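Side-chain contact in methionine gamma-lyase (Trichomonas vaginalis, PDB 1E5E), which belongs to the Cys/Met metabolism family of pyridoxal-phosphate-dependent enzymes, with the aminotransferase-like fold (fold type I): residues A183-T186 with F187-P190. Numbering follows the deposited sequence.
Sequences ADNT and FCSP. With PPJ (N-(hydroxy{3-hydroxy-2-methyl-5-[(phosphonooxy)methyl]pyridin-4-yl}methyl)norvaline), chain C.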
loop_
_atom_site.group_PDB
_atom_site.type_symbol
_atom_site.label_atom_id
_atom_site.label_comp_id
_atom_site.label_asym_id
_atom_site.label_seq_id
_atom_site.Cartn_x
_atom_site.Cartn_y
_atom_site.Cartn_z
ATOM N N ALA A 183 -25.789 2.828 -19.754
ATOM C CA ALA A 183 -24.818 2.259 -20.720
ATOM C C ALA A 183 -23.568 1.782 -19.992
ATOM O O ALA A 183 -23.144 2.542 -19.109
ATOM C CB ALA A 183 -24.458 3.342 -21.719
ATOM N N ASP A 184 -23.064 0.582 -20.263
ATOM C CA ASP A 184 -21.794 0.146 -19.640
ATOM C C ASP A 184 -20.692 0.539 -20.617
ATOM O O ASP A 184 -20.545 -0.009 -21.715
ATOM C CB ASP A 184 -21.826 -1.329 -19.273
ATOM C CG ASP A 184 -20.511 -1.867 -18.733
ATOM O OD1 ASP A 184 -19.463 -1.213 -18.882
ATOM O OD2 ASP A 184 -20.512 -3.019 -18.240
ATOM N N ASN A 185 -19.937 1.574 -20.262
ATOM C CA ASN A 185 -18.942 2.238 -21.087
ATOM C C ASN A 185 -17.526 1.777 -20.838
ATOM O O ASN A 185 -16.584 2.475 -21.224
ATOM C CB ASN A 185 -19.054 3.767 -20.862
ATOM C CG ASN A 185 -18.416 4.609 -21.953
ATOM O OD1 ASN A 185 -18.450 4.202 -23.128
ATOM N ND2 ASN A 185 -17.783 5.747 -21.627
ATOM N N THR A 186 -17.372 0.597 -20.249
ATOM C CA THR A 186 -16.080 0.025 -19.921
ATOM C C THR A 186 -15.148 -0.126 -21.117
ATOM O O THR A 186 -14.015 0.288 -21.036
ATOM C CB THR A 186 -16.281 -1.398 -19.346
ATOM O OG1 THR A 186 -17.077 -1.350 -18.160
ATOM C CG2 THR A 186 -14.943 -2.045 -19.010
ATOM N N PHE A 187 -15.618 -0.739 -22.192
ATOM C CA PHE A 187 -14.797 -0.963 -23.391
ATOM C C PHE A 187 -14.352 0.333 -24.003
ATOM O O PHE A 187 -13.235 0.342 -24.521
ATOM C CB PHE A 187 -15.518 -1.800 -24.453
ATOM C CG PHE A 187 -15.428 -3.278 -24.201
ATOM C CD1 PHE A 187 -15.188 -3.785 -22.930
ATOM C CD2 PHE A 187 -15.666 -4.169 -25.233
ATOM C CE1 PHE A 187 -15.100 -5.145 -22.703
ATOM C CE2 PHE A 187 -15.567 -5.537 -25.027
ATOM C CZ PHE A 187 -15.276 -6.029 -23.767
ATOM N N CYS A 188 -15.114 1.420 -23.878
ATOM C CA CYS A 188 -14.616 2.658 -24.469
ATOM C C CYS A 188 -13.751 3.514 -23.558
ATOM O O CYS A 188 -12.735 4.094 -24.008
ATOM C CB CYS A 188 -15.814 3.510 -24.871
ATOM S SG CYS A 188 -16.786 2.953 -26.282
ATOM N N SER A 189 -14.183 3.699 -22.324
ATOM C CA SER A 189 -13.572 4.569 -21.321
ATOM C C SER A 189 -14.101 5.962 -21.664
ATOM O O SER A 189 -14.468 6.190 -22.807
ATOM C CB SER A 189 -12.037 4.564 -21.236
ATOM O OG SER A 189 -11.500 5.558 -22.112
ATOM N N PRO A 190 -13.991 6.927 -20.756
ATOM C CA PRO A 190 -14.435 8.278 -20.956
ATOM C C PRO A 190 -13.584 8.984 -21.998
ATOM O O PRO A 190 -13.990 10.051 -22.481
ATOM C CB PRO A 190 -14.283 8.990 -19.595
ATOM C CG PRO A 190 -14.152 7.897 -18.585
ATOM C CD PRO A 190 -13.597 6.693 -19.332
HETATM N N1 PPJ C . -18.712 -4.676 -17.297
HETATM C C2 PPJ C . -17.942 -5.084 -18.327
HETATM C C6 PPJ C . -18.628 -5.283 -16.079
HETATM C C2A PPJ C . -18.218 -4.859 -19.686
HETATM C C3 PPJ C . -16.941 -6.026 -18.012
HETATM O O3 PPJ C . -16.302 -6.508 -19.044
HETATM C C4 PPJ C . -16.712 -6.496 -16.715
HETATM C C4A PPJ C . -15.676 -7.456 -16.516
HETATM C C5 PPJ C . -17.615 -6.177 -15.701
HETATM N N PPJ C . -15.232 -8.287 -17.478
HETATM C C5A PPJ C . -17.401 -6.451 -14.311
HETATM O OP4 PPJ C . -16.487 -5.659 -13.858
HETATM P P PPJ C . -15.676 -6.284 -12.637
HETATM O OP1 PPJ C . -14.690 -5.120 -12.173
HETATM O OP2 PPJ C . -14.904 -7.546 -13.131
HETATM O OP3 PPJ C . -16.636 -6.686 -11.434
HETATM C CA PPJ C . -14.184 -9.147 -17.340
HETATM C CB PPJ C . -14.023 -9.994 -16.149
HETATM C C PPJ C . -13.883 -9.869 -18.535
HETATM C CG PPJ C . -14.951 -11.110 -15.833
HETATM C CD PPJ C . -14.317 -12.364 -16.210
HETATM O O PPJ C . -14.652 -9.689 -19.548
HETATM O OXT PPJ C . -12.673 -10.292 -18.786
HETATM O O HOH W 1 -18.450 -1.634 -22.259
HETATM O O HOH W 2 -18.044 0.515 -23.884
#
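The backbone from Asn185 to Ser189 closes into a single turn, in which Ser189 N bonds to Asn185 O at 2.9 Å, while Cys188 N bonds weakly to the same oxygen. Beside the turn, Asn185 OD1 lies 3.2 Å from Cys188 CB, with SG farther off. The other end of that amide is fixed from outside, ND2 donating to Glu75 OE2 and to Thr193 O. At the far end of the turn Ser189 OG bonds to Cys188 O at 2.7 Å, in the carbonyl plane on a lone pair, and is also hydrogen-bonded to Met191 N.

Asp184 ends strand 180-184, which lies between strands 148-154 and 202-206 in the seven-stranded sheet of the large domain of fold type I, and its carboxylate faces the pyridine nitrogen of PPJ, as in other members of this fold. Asp184 OD2 stands 2.6 Å from PPJ N1. The other carboxylate oxygen turns back to the chain: Asp184 OD1 accepts from Thr186 N at 3.1 Å, an Asx turn, and also takes a very short bond from Thr186 OG1. With chi1 at -60°, Thr186 swings OG1 beside its own backbone N, and hydroxyl and amide can both reach this one oxygen. The two bonds on OD1 probably limit rotation of the carboxylate beside the ligand, while Thr186 OG1 is tied in turn to Ser206 N on the neighbouring strand. Water 1 links Asp184 O, just before the turn, to Phe187 N within it, donating to Asp184 O at 2.7 Å and accepting from Phe187 N at 3.0 Å. Phe187 directs its ring to the ligand side, CE1 meeting PPJ O3 obliquely at 4.1 Å, and also touches Asn158.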